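Local atomic coordinates of penaeus monodon metallodensovirus major capsid protein (PDB entry 6WH7), a protein that forms the capsid shell of a shrimp-infecting densovirus, sixty copies assembling into a particle of the kind that encloses and protects a parvoviral genome. Residues P84-R89 against I344-T349; W178-M183 against T337-N342; N236-Q241 against S332-T337; V249-T254 against W326-G331. All blocks are in the same frame, centred on the assembly; numbering follows the deposited sequence.

How the contacts relate
Contacts 1, 2 and 3 form a continuous cluster, and contact 4 adjoins it through Y330, which packs on A237 and on M88. Contact 1 is the buried one, near the chain centre, and bonds one side-chain amide to a backbone carbonyl amid apolar groups. Contacts 2 and 3 are partly buried. They share T337 and hold the two arms of one hairpin, strands 335-337 and 340-345, the second of which also runs into contact 1. Contact 2 is strand pairing with an apolar face; contact 3 is a single bridge beside an aromatic ring. Contact 4, about 19 Å from contact 1 between centres, joins loops through hydroxyl, amide and glycine groups where neighbouring subunits approach.

Contact 1. Residues P84-R89 against I344-T349; sequences PWNVMR and IQFGPT
N86 reaches across to the end of strand 340-345, where its ND2 is a hydrogen-bond donor to the carbonyl O of Q345. The modelled 2.5 Å is very short and the bond bent (121° at the hydrogen), so its exact geometry is doubtful. The same side chain rests against F346, ND2 lying 3.4 Å from CD1. Amide and ring planes are only 15° apart, although the two side chains as wholes cross at about a right angle. The methyl CG2 of I344 approaches OD1 of N86 at 3.8 Å and also lies over one face of the F346 ring, toward its rim, so amide, methyl and ring form one small cluster. On its flanks the packing is apolar: P84 CB meets I344 CD1 at 4.1 Å, and W85 CD1 comes 4.3 Å from F346 CE1.

What aims N86 is a type I turn from P84 to V87, closed by V87 N to P84 O at 3.3 Å; proline is at home in its first position. With chi1 at 57°, CG of N86 sits between its own N and carbonyl carbon, which places it, with the amide beyond, against F346 and the Q345 carbonyl. Farther out, W85 gives its NE1 to A269 O and stacks on H271, while F346 packs on V170 and V82. The turn leads from strand 79-83 of the jelly roll, the fold of parvoviral capsid proteins, into helix 88-92. Chemically, the contact pairs a buried amide N-H with a main-chain carbonyl where a strand is ending, and sets beside it the I344 methyl and the F346 ring.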
loop_
_atom_site.group_PDB
_atom_site.type_symbol
_atom_site.label_atom_id
_atom_site.label_comp_id
_atom_site.label_asym_id
_atom_site.label_seq_id
_atom_site.Cartn_x
_atom_site.Cartn_y
_atom_site.Cartn_z
ATOM N N PRO A 84 -62.596 76.398 11.860
ATOM C CA PRO A 84 -62.504 76.912 10.490
ATOM C C PRO A 84 -61.189 76.505 9.838
ATOM O O PRO A 84 -60.470 77.331 9.280
ATOM C CB PRO A 84 -62.597 78.424 10.690
ATOM C CG PRO A 84 -61.989 78.636 11.999
ATOM C CD PRO A 84 -62.302 77.448 12.844
ATOM N N TRP A 85 -60.877 75.222 9.906
ATOM C CA TRP A 85 -59.574 74.739 9.493
ATOM C C TRP A 85 -59.513 74.524 7.997
ATOM O O TRP A 85 -58.467 74.134 7.482
ATOM C CB TRP A 85 -59.261 73.436 10.217
ATOM C CG TRP A 85 -59.906 72.251 9.597
ATOM C CD1 TRP A 85 -61.230 71.977 9.529
ATOM C CD2 TRP A 85 -59.234 71.120 9.045
ATOM N NE1 TRP A 85 -61.433 70.780 8.893
ATOM C CE2 TRP A 85 -60.214 70.228 8.601
ATOM C CE3 TRP A 85 -57.890 70.786 8.859
ATOM C CZ2 TRP A 85 -59.898 69.028 7.991
ATOM C CZ3 TRP A 85 -57.581 69.599 8.259
ATOM C CH2 TRP A 85 -58.579 68.731 7.827
ATOM N N ASN A 86 -60.620 74.732 7.298
ATOM C CA ASN A 86 -60.637 74.692 5.851
ATOM C C ASN A 86 -60.487 76.064 5.222
ATOM O O ASN A 86 -60.551 76.179 4.000
ATOM C CB ASN A 86 -61.899 73.995 5.340
ATOM C CG ASN A 86 -63.163 74.631 5.831
ATOM O OD1 ASN A 86 -63.163 75.365 6.809
ATOM N ND2 ASN A 86 -64.257 74.360 5.141
ATOM N N VAL A 87 -60.266 77.094 6.021
ATOM C CA VAL A 87 -60.121 78.456 5.539
ATOM C C VAL A 87 -58.637 78.785 5.474
ATOM O O VAL A 87 -57.894 78.503 6.418
ATOM C CB VAL A 87 -60.868 79.437 6.454
ATOM C CG1 VAL A 87 -60.749 80.847 5.943
ATOM C CG2 VAL A 87 -62.305 79.023 6.586
ATOM N N MET A 88 -58.201 79.363 4.354
ATOM C CA MET A 88 -56.812 79.795 4.235
ATOM C C MET A 88 -56.455 80.801 5.314
ATOM O O MET A 88 -55.365 80.750 5.888
ATOM C CB MET A 88 -56.561 80.396 2.855
ATOM C CG MET A 88 -56.532 79.416 1.718
ATOM S SD MET A 88 -55.136 78.300 1.799
ATOM C CE MET A 88 -53.803 79.447 1.500
ATOM N N ARG A 89 -57.370 81.720 5.608
ATOM C CA ARG A 89 -57.123 82.767 6.588
ATOM C C ARG A 89 -56.826 82.212 7.968
ATOM O O ARG A 89 -56.223 82.903 8.793
ATOM C CB ARG A 89 -58.338 83.677 6.634
ATOM C CG ARG A 89 -58.183 84.884 7.476
ATOM C CD ARG A 89 -59.458 85.646 7.475
ATOM N NE ARG A 89 -59.790 86.148 6.150
ATOM C CZ ARG A 89 -59.385 87.322 5.690
ATOM N NH1 ARG A 89 -58.652 88.111 6.458
ATOM N NH2 ARG A 89 -59.723 87.714 4.475
ATOM N N ILE A 344 -69.994 78.354 7.097
ATOM C CA ILE A 344 -68.800 77.609 6.738
ATOM C C ILE A 344 -69.236 76.319 6.070
ATOM O O ILE A 344 -70.010 75.545 6.641
ATOM C CB ILE A 344 -67.899 77.333 7.949
ATOM C CG1 ILE A 344 -67.304 78.636 8.469
ATOM C CG2 ILE A 344 -66.786 76.399 7.570
ATOM C CD1 ILE A 344 -66.561 78.489 9.764
ATOM N N GLN A 345 -68.756 76.106 4.857
ATOM C CA GLN A 345 -68.957 74.889 4.096
ATOM C C GLN A 345 -67.770 73.971 4.324
ATOM O O GLN A 345 -66.642 74.435 4.486
ATOM C CB GLN A 345 -69.080 75.220 2.617
ATOM C CG GLN A 345 -70.251 76.091 2.297
ATOM C CD GLN A 345 -70.188 76.619 0.894
ATOM O OE1 GLN A 345 -69.111 76.749 0.320
ATOM N NE2 GLN A 345 -71.344 76.929 0.327
ATOM N N PHE A 346 -68.016 72.664 4.355
ATOM C CA PHE A 346 -66.917 71.726 4.562
ATOM C C PHE A 346 -66.695 70.802 3.374
ATOM O O PHE A 346 -65.679 70.950 2.692
ATOM C CB PHE A 346 -67.095 70.966 5.870
ATOM C CG PHE A 346 -66.828 71.813 7.065
ATOM C CD1 PHE A 346 -65.533 72.163 7.386
ATOM C CD2 PHE A 346 -67.849 72.262 7.864
ATOM C CE1 PHE A 346 -65.268 72.940 8.471
ATOM C CE2 PHE A 346 -67.582 73.040 8.955
ATOM C CZ PHE A 346 -66.291 73.375 9.257
ATOM N N GLY A 347 -67.573 69.855 3.097
ATOM C CA GLY A 347 -67.354 69.054 1.921
ATOM C C GLY A 347 -66.126 68.171 2.008
ATOM O O GLY A 347 -65.132 68.402 1.322
ATOM N N PRO A 348 -66.133 67.194 2.905
ATOM C CA PRO A 348 -64.993 66.280 3.010
ATOM C C PRO A 348 -64.724 65.557 1.704
ATOM O O PRO A 348 -65.531 65.550 0.775
ATOM C CB PRO A 348 -65.439 65.294 4.088
ATOM C CG PRO A 348 -66.894 65.315 4.010
ATOM C CD PRO A 348 -67.260 66.730 3.724
ATOM N N THR A 349 -63.547 64.956 1.627
ATOM C CA THR A 349 -63.317 63.966 0.591
ATOM C C THR A 349 -64.198 62.768 0.907
ATOM O O THR A 349 -64.041 62.134 1.953
ATOM C CB THR A 349 -61.845 63.571 0.553
ATOM O OG1 THR A 349 -61.047 64.715 0.240
ATOM C CG2 THR A 349 -61.604 62.533 -0.477
#

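Contact 2. Residues W178-M183 against T337-N342; sequences WPVSSM and TESKIN
I341 is the apolar centre, touching W178 of the adjoining strand and M183 of the loop beyond it. The motif is a beta hairpin: strands 335-337 and 340-345 are joined by a type II' turn from T337 to K340, and the second arm also pairs with the end of strand 169-179, making a small antiparallel sheet. I341 CB lies 3.8 Å from W178 CB, while its CG2, anti to the backbone N, meets the indole at its edge, in the ring plane, 3.9 Å from CE3. The other branch turns CD1 to the M183 methyl CE, 3.7 Å away; the two side chains cross at about a right angle. A branched isoleucine suits this place because its two arms serve different partners. Y188 stacks on the W178 indole, whose NE1 bonds to V189 O, and also touches I341; M183 packs on helix 88-92 as well.

Outward the backbone takes over. I341 N donates to W178 O at 2.6 Å, a nearly straight bond of 171°. P179 faces K340 at a non-hydrogen-bonded position, where proline's missing N-H costs nothing, and K340 CB approaches W178 O while the chain's end leads away. At the polar edge, beside the turn, the last bond is V180 N to S339 O at 2.6 Å, the donor nearly along the C=O axis, with a C=O...N angle of 169°.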
loop_
_atom_site.group_PDB
_atom_site.type_symbol
_atom_site.label_atom_id
_atom_site.label_comp_id
_atom_site.label_asym_id
_atom_site.label_seq_id
_atom_site.Cartn_x
_atom_site.Cartn_y
_atom_site.Cartn_z
ATOM N N TRP A 178 -70.015 85.284 13.633
ATOM C CA TRP A 178 -68.687 84.707 13.439
ATOM C C TRP A 178 -67.742 85.760 12.880
ATOM O O TRP A 178 -67.537 85.833 11.662
ATOM C CB TRP A 178 -68.742 83.503 12.507
ATOM C CG TRP A 178 -69.375 82.312 13.105
ATOM C CD1 TRP A 178 -69.798 82.171 14.381
ATOM C CD2 TRP A 178 -69.648 81.077 12.451
ATOM N NE1 TRP A 178 -70.319 80.923 14.573
ATOM C CE2 TRP A 178 -70.239 80.229 13.397
ATOM C CE3 TRP A 178 -69.453 80.604 11.154
ATOM C CZ2 TRP A 178 -70.636 78.938 13.090
ATOM C CZ3 TRP A 178 -69.846 79.330 10.854
ATOM C CH2 TRP A 178 -70.429 78.508 11.816
ATOM N N PRO A 179 -67.152 86.592 13.734
ATOM C CA PRO A 179 -66.191 87.580 13.245
ATOM C C PRO A 179 -64.998 86.898 12.602
ATOM O O PRO A 179 -64.477 85.908 13.114
ATOM C CB PRO A 179 -65.789 88.333 14.514
ATOM C CG PRO A 179 -66.920 88.135 15.430
ATOM C CD PRO A 179 -67.394 86.749 15.173
ATOM N N VAL A 180 -64.565 87.434 11.462
ATOM C CA VAL A 180 -63.422 86.836 10.795
ATOM C C VAL A 180 -62.145 87.183 11.538
ATOM O O VAL A 180 -61.133 86.496 11.383
ATOM C CB VAL A 180 -63.346 87.288 9.325
ATOM C CG1 VAL A 180 -62.771 88.679 9.217
ATOM C CG2 VAL A 180 -62.579 86.317 8.507
ATOM N N SER A 181 -62.176 88.232 12.359
ATOM C CA SER A 181 -61.040 88.621 13.179
ATOM C C SER A 181 -60.902 87.767 14.422
ATOM O O SER A 181 -59.887 87.860 15.114
ATOM C CB SER A 181 -61.171 90.082 13.591
ATOM O OG SER A 181 -62.299 90.265 14.422
ATOM N N SER A 182 -61.914 86.977 14.739
ATOM C CA SER A 182 -61.904 86.082 15.879
ATOM C C SER A 182 -61.523 84.663 15.494
ATOM O O SER A 182 -61.668 83.754 16.311
ATOM C CB SER A 182 -63.263 86.101 16.560
ATOM O OG SER A 182 -63.233 85.298 17.712
ATOM N N MET A 183 -61.076 84.455 14.257
ATOM C CA MET A 183 -61.056 83.123 13.662
ATOM C C MET A 183 -60.213 82.138 14.462
ATOM O O MET A 183 -60.639 81.006 14.707
ATOM C CB MET A 183 -60.553 83.211 12.226
ATOM C CG MET A 183 -60.600 81.900 11.491
ATOM S SD MET A 183 -60.163 82.070 9.764
ATOM C CE MET A 183 -61.630 82.865 9.148
ATOM N N THR A 337 -69.855 88.705 4.923
ATOM C CA THR A 337 -70.416 90.037 4.809
ATOM C C THR A 337 -69.885 90.852 5.975
ATOM O O THR A 337 -69.817 90.363 7.106
ATOM C CB THR A 337 -71.951 90.034 4.779
ATOM O OG1 THR A 337 -72.418 91.347 4.454
ATOM C CG2 THR A 337 -72.537 89.627 6.112
ATOM N N GLU A 338 -69.468 92.078 5.682
ATOM C CA GLU A 338 -68.728 92.896 6.639
ATOM C C GLU A 338 -67.505 92.076 7.044
ATOM O O GLU A 338 -66.826 91.530 6.161
ATOM C CB GLU A 338 -69.648 93.320 7.769
ATOM C CG GLU A 338 -70.786 94.200 7.305
ATOM C CD GLU A 338 -70.293 95.455 6.625
ATOM O OE1 GLU A 338 -69.301 96.042 7.106
ATOM O OE2 GLU A 338 -70.887 95.852 5.601
ATOM N N SER A 339 -67.182 91.972 8.326
ATOM C CA SER A 339 -66.099 91.131 8.812
ATOM C C SER A 339 -66.583 89.768 9.285
ATOM O O SER A 339 -65.810 89.027 9.893
ATOM C CB SER A 339 -65.356 91.843 9.942
ATOM O OG SER A 339 -64.361 91.012 10.513
ATOM N N LYS A 340 -67.849 89.444 9.070
ATOM C CA LYS A 340 -68.504 88.341 9.756
ATOM C C LYS A 340 -68.755 87.194 8.791
ATOM O O LYS A 340 -69.266 87.405 7.690
ATOM C CB LYS A 340 -69.804 88.840 10.379
ATOM C CG LYS A 340 -69.539 89.897 11.428
ATOM C CD LYS A 340 -70.793 90.533 11.967
ATOM C CE LYS A 340 -70.461 91.463 13.120
ATOM N NZ LYS A 340 -69.777 92.697 12.649
ATOM N N ILE A 341 -68.391 85.986 9.208
ATOM C CA ILE A 341 -68.571 84.794 8.387
ATOM C C ILE A 341 -70.040 84.398 8.416
ATOM O O ILE A 341 -70.620 84.205 9.487
ATOM C CB ILE A 341 -67.686 83.644 8.879
ATOM C CG1 ILE A 341 -66.215 84.022 8.798
ATOM C CG2 ILE A 341 -67.930 82.413 8.054
ATOM C CD1 ILE A 341 -65.306 83.027 9.432
ATOM N N ASN A 342 -70.643 84.272 7.238
ATOM C CA ASN A 342 -72.058 83.935 7.154
ATOM C C ASN A 342 -72.289 82.459 7.424
ATOM O O ASN A 342 -73.198 82.090 8.173
ATOM C CB ASN A 342 -72.595 84.313 5.780
ATOM C CG ASN A 342 -72.653 85.793 5.582
ATOM O OD1 ASN A 342 -72.745 86.545 6.546
ATOM N ND2 ASN A 342 -72.580 86.230 4.337
#

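Contact 3. Residues N236-Q241 against S332-T337; sequences NAYVPQ and SLVSIT
Y238 and V334 form the tight part of this contact. The methyl CG1 of V334 stands over the centre of the tyrosine ring, 3.4 Å from the centroid and 10° off the normal, a CH-pi contact. V334 CG1 is anti to the carbonyl carbon (chi1 -57°); the other methyl, CG2, turns instead to CB of N236 at 3.7 Å. Valine suits the place because its two methyls serve two different residues, Y238 and N236. Two main-chain bonds hold the backbones beside this packing: V334 N to N236 O, and Y238 N to S332 O, each 3.0 Å and each clearly bent. They frame a single bridge at A237 and L333, not a run of paired strands. The small alanine lets the chains come close there, and L333 lays CD2 on A237 CB, 3.6 Å away, with its own CB near N236 O.

The outer side is looser. L333 is largely exposed beyond these touches. N236 takes a positive phi, a conformation asparagine tolerates well, and its side chain lies obliquely across I336, whose CG1 is 4.1 Å from N236 CB.

The loop 236-241 packs against two elements. A237 makes a backbone bond to M88, at the start of helix 88-92, and V239 one to N86 in the turn before it. Y238 OH accepts from Q345 N of strand 340-345, the same strand on whose I341 the I336 side chain packs.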
loop_
_atom_site.group_PDB
_atom_site.type_symbol
_atom_site.label_atom_id
_atom_site.label_comp_id
_atom_site.label_asym_id
_atom_site.label_seq_id
_atom_site.Cartn_x
_atom_site.Cartn_y
_atom_site.Cartn_z
ATOM N N ASN A 236 -59.802 85.542 2.021
ATOM C CA ASN A 236 -60.911 84.795 2.633
ATOM C C ASN A 236 -61.477 83.748 1.676
ATOM O O ASN A 236 -62.681 83.624 1.468
ATOM C CB ASN A 236 -61.998 85.720 3.224
ATOM C CG ASN A 236 -62.747 86.560 2.203
ATOM O OD1 ASN A 236 -63.082 86.119 1.114
ATOM N ND2 ASN A 236 -63.037 87.792 2.584
ATOM N N ALA A 237 -60.571 82.952 1.136
ATOM C CA ALA A 237 -60.883 81.750 0.392
ATOM C C ALA A 237 -60.682 80.537 1.282
ATOM O O ALA A 237 -59.844 80.542 2.184
ATOM C CB ALA A 237 -59.996 81.630 -0.845
ATOM N N TYR A 238 -61.476 79.502 1.039
ATOM C CA TYR A 238 -61.168 78.209 1.620
ATOM C C TYR A 238 -59.845 77.717 1.059
ATOM O O TYR A 238 -59.372 78.192 0.027
ATOM C CB TYR A 238 -62.254 77.188 1.300
ATOM C CG TYR A 238 -63.607 77.473 1.881
ATOM C CD1 TYR A 238 -63.918 77.095 3.172
ATOM C CD2 TYR A 238 -64.590 78.074 1.125
ATOM C CE1 TYR A 238 -65.152 77.333 3.700
ATOM C CE2 TYR A 238 -65.829 78.314 1.649
ATOM C CZ TYR A 238 -66.104 77.942 2.938
ATOM O OH TYR A 238 -67.339 78.185 3.472
ATOM N N VAL A 239 -59.230 76.765 1.750
ATOM C CA VAL A 239 -58.015 76.195 1.188
ATOM C C VAL A 239 -58.518 75.475 -0.054
ATOM O O VAL A 239 -59.673 75.029 -0.068
ATOM C CB VAL A 239 -57.285 75.230 2.136
ATOM C CG1 VAL A 239 -57.367 75.676 3.590
ATOM C CG2 VAL A 239 -57.670 73.807 1.877
ATOM N N PRO A 240 -57.732 75.373 -1.117
ATOM C CA PRO A 240 -58.239 74.763 -2.348
ATOM C C PRO A 240 -58.801 73.370 -2.105
ATOM O O PRO A 240 -58.139 72.501 -1.541
ATOM C CB PRO A 240 -57.003 74.732 -3.240
ATOM C CG PRO A 240 -56.202 75.877 -2.765
ATOM C CD PRO A 240 -56.398 75.957 -1.301
ATOM N N GLN A 241 -60.040 73.162 -2.547
ATOM C CA GLN A 241 -60.750 71.911 -2.326
ATOM C C GLN A 241 -61.676 71.653 -3.493
ATOM O O GLN A 241 -62.289 72.579 -4.017
ATOM C CB GLN A 241 -61.588 71.943 -1.050
ATOM C CG GLN A 241 -60.810 72.055 0.216
ATOM C CD GLN A 241 -61.703 72.237 1.395
ATOM O OE1 GLN A 241 -62.849 72.618 1.259
ATOM N NE2 GLN A 241 -61.174 72.004 2.567
ATOM N N SER A 332 -62.769 79.137 -4.263
ATOM C CA SER A 332 -64.039 79.392 -3.615
ATOM C C SER A 332 -63.782 80.125 -2.319
ATOM O O SER A 332 -62.803 79.852 -1.622
ATOM C CB SER A 332 -64.792 78.111 -3.344
ATOM O OG SER A 332 -64.081 77.326 -2.420
ATOM N N LEU A 333 -64.666 81.052 -2.006
ATOM C CA LEU A 333 -64.487 81.950 -0.888
ATOM C C LEU A 333 -65.420 81.542 0.236
ATOM O O LEU A 333 -66.523 81.047 -0.002
ATOM C CB LEU A 333 -64.782 83.387 -1.299
ATOM C CG LEU A 333 -64.002 83.905 -2.498
ATOM C CD1 LEU A 333 -64.409 85.326 -2.789
ATOM C CD2 LEU A 333 -62.520 83.788 -2.286
ATOM N N VAL A 334 -64.966 81.741 1.468
ATOM C CA VAL A 334 -65.892 81.675 2.580
ATOM C C VAL A 334 -66.876 82.824 2.433
ATOM O O VAL A 334 -66.541 83.897 1.921
ATOM C CB VAL A 334 -65.149 81.732 3.924
ATOM C CG1 VAL A 334 -64.147 80.626 3.998
ATOM C CG2 VAL A 334 -64.453 83.039 4.087
ATOM N N SER A 335 -68.110 82.597 2.855
ATOM C CA SER A 335 -69.122 83.630 2.711
ATOM C C SER A 335 -68.909 84.666 3.803
ATOM O O SER A 335 -69.036 84.360 4.991
ATOM C CB SER A 335 -70.516 83.021 2.788
ATOM O OG SER A 335 -71.510 84.017 2.659
ATOM N N ILE A 336 -68.595 85.891 3.398
ATOM C CA ILE A 336 -68.277 86.979 4.309
ATOM C C ILE A 336 -69.150 88.163 3.944
ATOM O O ILE A 336 -69.182 88.578 2.781
ATOM C CB ILE A 336 -66.798 87.397 4.228
ATOM C CG1 ILE A 336 -65.868 86.228 4.497
ATOM C CG2 ILE A 336 -66.506 88.481 5.232
ATOM C CD1 ILE A 336 -65.990 85.704 5.841
ATOM N N THR A 337 -69.855 88.705 4.923
ATOM C CA THR A 337 -70.416 90.037 4.809
ATOM C C THR A 337 -69.885 90.852 5.975
ATOM O O THR A 337 -69.817 90.363 7.106
ATOM C CB THR A 337 -71.951 90.034 4.779
ATOM O OG1 THR A 337 -72.418 91.347 4.454
ATOM C CG2 THR A 337 -72.537 89.627 6.112
#

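Contact 4. Residues V249-T254 against W326-G331; sequences VGTIPT and WIQSYG
The flat groups that meet T251 and G250 are the side-chain amide of Q328 and the peptide carbonyl of S329. The amide presents OE1 to the threonine, the two side chains crossing at about a right angle, and T251 OG1 donates to it weakly at 3.0 Å. The S329 carbonyl is approached from above its plane: G250 N, 2.8 Å from S329 O, lies 45° out of that plane. Among the rings of 326-331, one face of W326 carries I327 CD1, offset toward the rim; W229 meets W326 edge-to-face, and Y330 stacks with F230.

T251 OG1 has a double role. Besides donating to the glutamine it accepts S329 N at 3.2 Å along a nearly straight line, 175° at the hydrogen. A threonine suits this spot because its hydroxyl, held beside the backbone N (chi1 -60°), can do both at once. Q328 bends at chi2 to bring its amide round, and its NE2 has a weak bond to S324 O.

Where the loops come closest, backbone meets backbone. G250 CA lies 3.4 Å from Y330 O in a CA-H...O contact, and G331 CA stands equally far from V249 O; two glycines permit this approach. V249 packs on D367 of a neighbouring subunit, W326 on R352 of another. The long loop before strand 270-274, consistent with the large GH loop of parvoviral capsid proteins, is joined here by an isolated bridge, V249 with Y330, to the C-terminal segment that follows the last jelly-roll strand, 287-302.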
loop_
_atom_site.group_PDB
_atom_site.type_symbol
_atom_site.label_atom_id
_atom_site.label_comp_id
_atom_site.label_asym_id
_atom_site.label_seq_id
_atom_site.Cartn_x
_atom_site.Cartn_y
_atom_site.Cartn_z
ATOM N N VAL A 249 -59.985 75.737 -8.398
ATOM C CA VAL A 249 -59.565 76.783 -9.320
ATOM C C VAL A 249 -60.606 77.887 -9.309
ATOM O O VAL A 249 -61.813 77.626 -9.288
ATOM C CB VAL A 249 -59.347 76.229 -10.741
ATOM C CG1 VAL A 249 -58.351 75.121 -10.712
ATOM C CG2 VAL A 249 -60.626 75.744 -11.345
ATOM N N GLY A 250 -60.143 79.128 -9.295
ATOM C CA GLY A 250 -61.053 80.249 -9.251
ATOM C C GLY A 250 -61.238 80.919 -10.586
ATOM O O GLY A 250 -62.155 81.722 -10.760
ATOM N N THR A 251 -60.372 80.600 -11.538
ATOM C CA THR A 251 -60.423 81.239 -12.840
ATOM C C THR A 251 -61.526 80.620 -13.681
ATOM O O THR A 251 -61.564 79.403 -13.872
ATOM C CB THR A 251 -59.084 81.110 -13.554
ATOM O OG1 THR A 251 -58.063 81.732 -12.771
ATOM C CG2 THR A 251 -59.134 81.770 -14.910
ATOM N N ILE A 252 -62.425 81.462 -14.173
ATOM C CA ILE A 252 -63.477 81.023 -15.080
ATOM C C ILE A 252 -62.808 80.536 -16.357
ATOM O O ILE A 252 -62.044 81.289 -16.975
ATOM C CB ILE A 252 -64.469 82.155 -15.377
ATOM C CG1 ILE A 252 -65.011 82.735 -14.074
ATOM C CG2 ILE A 252 -65.602 81.646 -16.230
ATOM C CD1 ILE A 252 -65.693 81.725 -13.215
ATOM N N PRO A 253 -63.044 79.298 -16.780
ATOM C CA PRO A 253 -62.479 78.842 -18.048
ATOM C C PRO A 253 -63.036 79.645 -19.210
ATOM O O PRO A 253 -64.243 79.866 -19.314
ATOM C CB PRO A 253 -62.901 77.374 -18.109
ATOM C CG PRO A 253 -64.094 77.298 -17.261
ATOM C CD PRO A 253 -63.858 78.256 -16.145
ATOM N N THR A 254 -62.140 80.087 -20.081
ATOM C CA THR A 254 -62.486 80.900 -21.232
ATOM C C THR A 254 -62.274 80.106 -22.513
ATOM O O THR A 254 -61.446 79.197 -22.572
ATOM C CB THR A 254 -61.669 82.191 -21.251
ATOM O OG1 THR A 254 -60.278 81.881 -21.156
ATOM C CG2 THR A 254 -62.057 83.067 -20.088
ATOM N N TRP A 326 -50.770 77.555 -15.749
ATOM C CA TRP A 326 -50.421 77.107 -14.413
ATOM C C TRP A 326 -50.737 78.084 -13.282
ATOM O O TRP A 326 -50.605 77.697 -12.119
ATOM C CB TRP A 326 -48.941 76.710 -14.401
ATOM C CG TRP A 326 -48.034 77.801 -14.756
ATOM C CD1 TRP A 326 -47.839 78.333 -15.982
ATOM C CD2 TRP A 326 -47.117 78.446 -13.885
ATOM N NE1 TRP A 326 -46.893 79.317 -15.922
ATOM C CE2 TRP A 326 -46.428 79.399 -14.640
ATOM C CE3 TRP A 326 -46.821 78.316 -12.530
ATOM C CZ2 TRP A 326 -45.468 80.221 -14.089
ATOM C CZ3 TRP A 326 -45.875 79.128 -11.988
ATOM C CH2 TRP A 326 -45.207 80.072 -12.760
ATOM N N ILE A 327 -51.179 79.311 -13.559
ATOM C CA ILE A 327 -51.443 80.304 -12.515
ATOM C C ILE A 327 -52.940 80.540 -12.433
ATOM O O ILE A 327 -53.581 80.830 -13.449
ATOM C CB ILE A 327 -50.729 81.641 -12.772
ATOM C CG1 ILE A 327 -49.238 81.448 -12.897
ATOM C CG2 ILE A 327 -50.944 82.562 -11.601
ATOM C CD1 ILE A 327 -48.687 80.972 -11.669
ATOM N N GLN A 328 -53.492 80.458 -11.228
ATOM C CA GLN A 328 -54.934 80.515 -11.062
ATOM C C GLN A 328 -55.287 81.414 -9.892
ATOM O O GLN A 328 -54.478 81.640 -8.994
ATOM C CB GLN A 328 -55.507 79.116 -10.845
ATOM C CG GLN A 328 -55.214 78.187 -11.999
ATOM C CD GLN A 328 -55.794 78.686 -13.283
ATOM O OE1 GLN A 328 -56.957 79.047 -13.338
ATOM N NE2 GLN A 328 -54.973 78.768 -14.314
ATOM N N SER A 329 -56.494 81.962 -9.936
ATOM C CA SER A 329 -57.064 82.619 -8.776
ATOM C C SER A 329 -57.626 81.579 -7.813
ATOM O O SER A 329 -57.884 80.433 -8.181
ATOM C CB SER A 329 -58.133 83.624 -9.200
ATOM O OG SER A 329 -59.202 83.003 -9.882
ATOM N N TYR A 330 -57.780 81.978 -6.556
ATOM C CA TYR A 330 -58.308 81.064 -5.553
ATOM C C TYR A 330 -59.767 80.722 -5.812
ATOM O O TYR A 330 -60.582 81.583 -6.150
ATOM C CB TYR A 330 -58.131 81.641 -4.156
ATOM C CG TYR A 330 -56.754 81.408 -3.604
ATOM C CD1 TYR A 330 -56.478 80.264 -2.882
ATOM C CD2 TYR A 330 -55.726 82.299 -3.827
ATOM C CE1 TYR A 330 -55.235 80.024 -2.373
ATOM C CE2 TYR A 330 -54.467 82.063 -3.320
ATOM C CZ TYR A 330 -54.230 80.921 -2.592
ATOM O OH TYR A 330 -52.988 80.658 -2.079
ATOM N N GLY A 331 -60.089 79.445 -5.634
ATOM C CA GLY A 331 -61.307 78.874 -6.159
ATOM C C GLY A 331 -62.611 79.328 -5.559
ATOM O O GLY A 331 -63.480 79.849 -6.263
#